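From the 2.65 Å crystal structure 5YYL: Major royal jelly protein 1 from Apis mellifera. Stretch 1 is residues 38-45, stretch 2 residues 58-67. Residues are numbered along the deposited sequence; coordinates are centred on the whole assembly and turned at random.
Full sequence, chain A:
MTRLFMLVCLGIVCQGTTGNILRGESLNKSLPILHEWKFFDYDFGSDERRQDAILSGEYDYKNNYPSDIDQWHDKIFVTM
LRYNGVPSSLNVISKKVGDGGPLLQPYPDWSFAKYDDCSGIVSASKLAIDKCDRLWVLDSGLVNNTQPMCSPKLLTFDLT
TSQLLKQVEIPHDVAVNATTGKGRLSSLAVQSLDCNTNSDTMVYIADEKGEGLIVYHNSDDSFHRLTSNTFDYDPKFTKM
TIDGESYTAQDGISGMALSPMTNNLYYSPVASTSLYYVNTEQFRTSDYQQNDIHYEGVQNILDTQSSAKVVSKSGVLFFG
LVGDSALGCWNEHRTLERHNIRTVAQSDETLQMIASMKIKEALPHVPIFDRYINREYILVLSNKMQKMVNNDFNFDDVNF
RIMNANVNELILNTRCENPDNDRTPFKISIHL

Stretch 1 38-45: KFFDYDFG
Stretch 2, residues 58-67: EYDYKNNYPS

Two tyrosine hydroxyls tie the stretches together. Tyr42 OH donates to Asn64 OD1 at 2.5 Å, and Tyr59 OH donates to Phe40 O at 3.1 Å, so one bond is made between side chains while the other satisfies a backbone carbonyl. Asp41 OD1 also lies 3.3 Å from Tyr59 OH; the same carboxylate oxygen accepts from Tyr42 N (2.6 Å), with Asp41 chi1 at t. Within stretch 2, Asp60 OD1 receives Lys62 N at 2.9 Å and forms a salt bridge with Lys62 NZ at 3.0 Å, at the 3-10 segment 61-62.

Residues 39-42 are extended (phi/psi -163/158, -85/150, -151/162, -124/161). Stretch 2 bends through the 3-10 segment, then extends into a strand through Pro66 and Ser67. In register, Phe40 CA faces Asn64 CA at 6.2 Å. The chains run in roughly opposite directions, so Phe44 meets Tyr59 while Phe40 meets Asn64 and Pro66.

Beyond these bonds the contacts are largely aromatic. Tyr59 (chi1 t, chi2 61°) offers its face to the offset edge of Tyr42 (m), centroids 5.8 Å apart and planes at 75°, while Phe44 (m) brings CZ within 3.6 Å of Tyr59 CB. Phe39 (p) receives the edge of Tyr61 (p) on its face, centroids 5.0 Å apart. Phe40 (m) packs CE2 against Pro66 CG at 3.8 Å.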

# COMPACT_ATOMS: atom_id res chain seq x y z
N LYS A 38 19.88 -35.64 3.00
CA LYS A 38 20.43 -36.98 2.82
C LYS A 38 21.65 -37.09 3.73
O LYS A 38 21.86 -38.13 4.35
CB LYS A 38 20.80 -37.22 1.36
CG LYS A 38 19.62 -37.10 0.42
CD LYS A 38 19.95 -37.55 -0.99
CE LYS A 38 18.70 -37.92 -1.78
NZ LYS A 38 18.95 -38.90 -2.89
N PHE A 39 22.42 -36.01 3.81
CA PHE A 39 23.54 -35.93 4.72
C PHE A 39 23.93 -34.47 4.88
O PHE A 39 23.65 -33.64 4.01
CB PHE A 39 24.74 -36.72 4.20
CG PHE A 39 25.16 -36.34 2.81
CD1 PHE A 39 25.98 -35.24 2.58
CD2 PHE A 39 24.71 -37.08 1.71
CE1 PHE A 39 26.34 -34.87 1.29
CE2 PHE A 39 25.07 -36.73 0.43
CZ PHE A 39 25.89 -35.62 0.21
N PHE A 40 24.61 -34.17 5.97
CA PHE A 40 24.98 -32.80 6.25
C PHE A 40 26.28 -32.46 5.55
O PHE A 40 27.13 -33.32 5.33
CB PHE A 40 25.07 -32.54 7.75
CG PHE A 40 23.72 -32.47 8.40
CD1 PHE A 40 23.06 -31.25 8.49
CD2 PHE A 40 23.09 -33.62 8.86
CE1 PHE A 40 21.81 -31.17 9.07
CE2 PHE A 40 21.84 -33.55 9.43
CZ PHE A 40 21.20 -32.33 9.53
N ASP A 41 26.40 -31.18 5.20
CA ASP A 41 27.55 -30.61 4.55
C ASP A 41 27.60 -29.16 5.00
O ASP A 41 26.59 -28.64 5.48
CB ASP A 41 27.40 -30.72 3.03
CG ASP A 41 28.70 -30.44 2.28
OD1 ASP A 41 29.70 -30.02 2.91
OD2 ASP A 41 28.70 -30.63 1.04
N TYR A 42 28.75 -28.51 4.85
CA TYR A 42 28.95 -27.16 5.37
C TYR A 42 29.39 -26.15 4.30
O TYR A 42 29.86 -26.52 3.23
CB TYR A 42 29.97 -27.22 6.52
CG TYR A 42 29.58 -28.14 7.66
CD1 TYR A 42 29.21 -27.62 8.91
CD2 TYR A 42 29.57 -29.52 7.50
CE1 TYR A 42 28.85 -28.47 9.94
CE2 TYR A 42 29.21 -30.36 8.53
CZ TYR A 42 28.85 -29.84 9.74
OH TYR A 42 28.50 -30.70 10.75
N ASP A 43 29.22 -24.87 4.61
CA ASP A 43 29.76 -23.75 3.83
C ASP A 43 31.16 -23.44 4.36
O ASP A 43 31.38 -22.57 5.22
CB ASP A 43 28.83 -22.53 3.91
CG ASP A 43 29.27 -21.35 3.03
OD1 ASP A 43 30.31 -20.73 3.31
OD2 ASP A 43 28.53 -20.98 2.07
N PHE A 44 32.12 -24.16 3.80
CA PHE A 44 33.54 -23.92 4.06
C PHE A 44 34.05 -22.64 3.38
O PHE A 44 35.02 -22.04 3.85
CB PHE A 44 34.36 -25.11 3.60
CG PHE A 44 34.11 -26.38 4.38
CD1 PHE A 44 33.34 -27.41 3.84
CD2 PHE A 44 34.69 -26.56 5.62
CE1 PHE A 44 33.13 -28.59 4.55
CE2 PHE A 44 34.47 -27.73 6.35
CZ PHE A 44 33.71 -28.75 5.81
N GLY A 45 33.38 -22.21 2.30
CA GLY A 45 33.80 -21.06 1.48
C GLY A 45 33.60 -21.38 0.00
O GLY A 45 32.61 -20.98 -0.63
N GLU A 58 38.81 -33.54 8.99
CA GLU A 58 37.96 -32.57 9.70
C GLU A 58 36.48 -32.73 9.35
O GLU A 58 35.65 -32.38 10.17
CB GLU A 58 38.39 -31.13 9.35
N TYR A 59 36.17 -33.26 8.15
CA TYR A 59 34.79 -33.41 7.68
C TYR A 59 34.54 -34.71 6.89
O TYR A 59 34.79 -34.77 5.69
CB TYR A 59 34.36 -32.18 6.85
CG TYR A 59 33.12 -32.42 6.01
CD1 TYR A 59 31.90 -32.76 6.60
CD2 TYR A 59 33.17 -32.38 4.62
CE1 TYR A 59 30.77 -33.01 5.84
CE2 TYR A 59 32.04 -32.63 3.85
CZ TYR A 59 30.84 -32.95 4.46
OH TYR A 59 29.73 -33.20 3.70
N ASP A 60 34.02 -35.73 7.57
CA ASP A 60 33.46 -36.93 6.96
C ASP A 60 31.94 -36.80 7.06
O ASP A 60 31.40 -36.66 8.16
CB ASP A 60 33.93 -38.21 7.68
CG ASP A 60 33.52 -39.51 6.95
OD1 ASP A 60 32.52 -39.53 6.19
OD2 ASP A 60 34.20 -40.53 7.15
N TYR A 61 31.28 -36.86 5.92
CA TYR A 61 29.83 -36.73 5.84
C TYR A 61 29.08 -37.88 6.54
O TYR A 61 27.96 -37.69 7.01
CB TYR A 61 29.37 -36.59 4.38
CG TYR A 61 29.32 -37.88 3.57
CD1 TYR A 61 28.13 -38.60 3.44
CD2 TYR A 61 30.45 -38.36 2.90
CE1 TYR A 61 28.05 -39.76 2.68
CE2 TYR A 61 30.39 -39.53 2.14
CZ TYR A 61 29.19 -40.23 2.03
OH TYR A 61 29.11 -41.40 1.28
N LYS A 62 29.70 -39.06 6.60
CA LYS A 62 29.08 -40.23 7.23
C LYS A 62 28.98 -40.15 8.76
O LYS A 62 28.28 -40.97 9.36
CB LYS A 62 29.82 -41.52 6.82
CG LYS A 62 29.63 -41.93 5.37
CD LYS A 62 30.26 -43.29 5.04
CE LYS A 62 31.61 -43.17 4.35
NZ LYS A 62 32.61 -42.36 5.12
N ASN A 63 29.67 -39.20 9.39
CA ASN A 63 29.68 -39.07 10.85
C ASN A 63 28.98 -37.82 11.38
O ASN A 63 29.24 -37.41 12.51
CB ASN A 63 31.13 -39.08 11.36
CG ASN A 63 31.94 -40.26 10.87
OD1 ASN A 63 31.40 -41.30 10.46
ND2 ASN A 63 33.25 -40.11 10.90
N ASN A 64 28.09 -37.22 10.59
CA ASN A 64 27.39 -36.01 11.02
C ASN A 64 25.96 -36.33 11.39
O ASN A 64 25.17 -36.73 10.54
CB ASN A 64 27.48 -34.93 9.96
CG ASN A 64 28.84 -34.27 9.92
OD1 ASN A 64 29.02 -33.13 10.36
ND2 ASN A 64 29.83 -35.00 9.44
N TYR A 65 25.66 -36.20 12.68
CA TYR A 65 24.38 -36.58 13.25
C TYR A 65 23.84 -35.39 14.05
O TYR A 65 24.56 -34.83 14.90
CB TYR A 65 24.50 -37.79 14.17
CG TYR A 65 25.29 -38.94 13.58
CD1 TYR A 65 24.77 -39.70 12.52
CD2 TYR A 65 26.56 -39.28 14.08
CE1 TYR A 65 25.49 -40.76 11.98
CE2 TYR A 65 27.29 -40.34 13.54
CZ TYR A 65 26.75 -41.07 12.50
OH TYR A 65 27.48 -42.11 11.96
N PRO A 66 22.59 -34.99 13.77
CA PRO A 66 22.07 -33.80 14.44
C PRO A 66 21.52 -34.12 15.82
O PRO A 66 20.88 -35.14 16.01
CB PRO A 66 20.97 -33.33 13.49
CG PRO A 66 20.48 -34.59 12.83
CD PRO A 66 21.60 -35.60 12.86
N SER A 67 21.79 -33.25 16.77
CA SER A 67 21.36 -33.41 18.14
C SER A 67 20.13 -32.54 18.44
O SER A 67 19.16 -33.03 19.00
CB SER A 67 22.51 -33.05 19.08
OG SER A 67 22.12 -33.20 20.43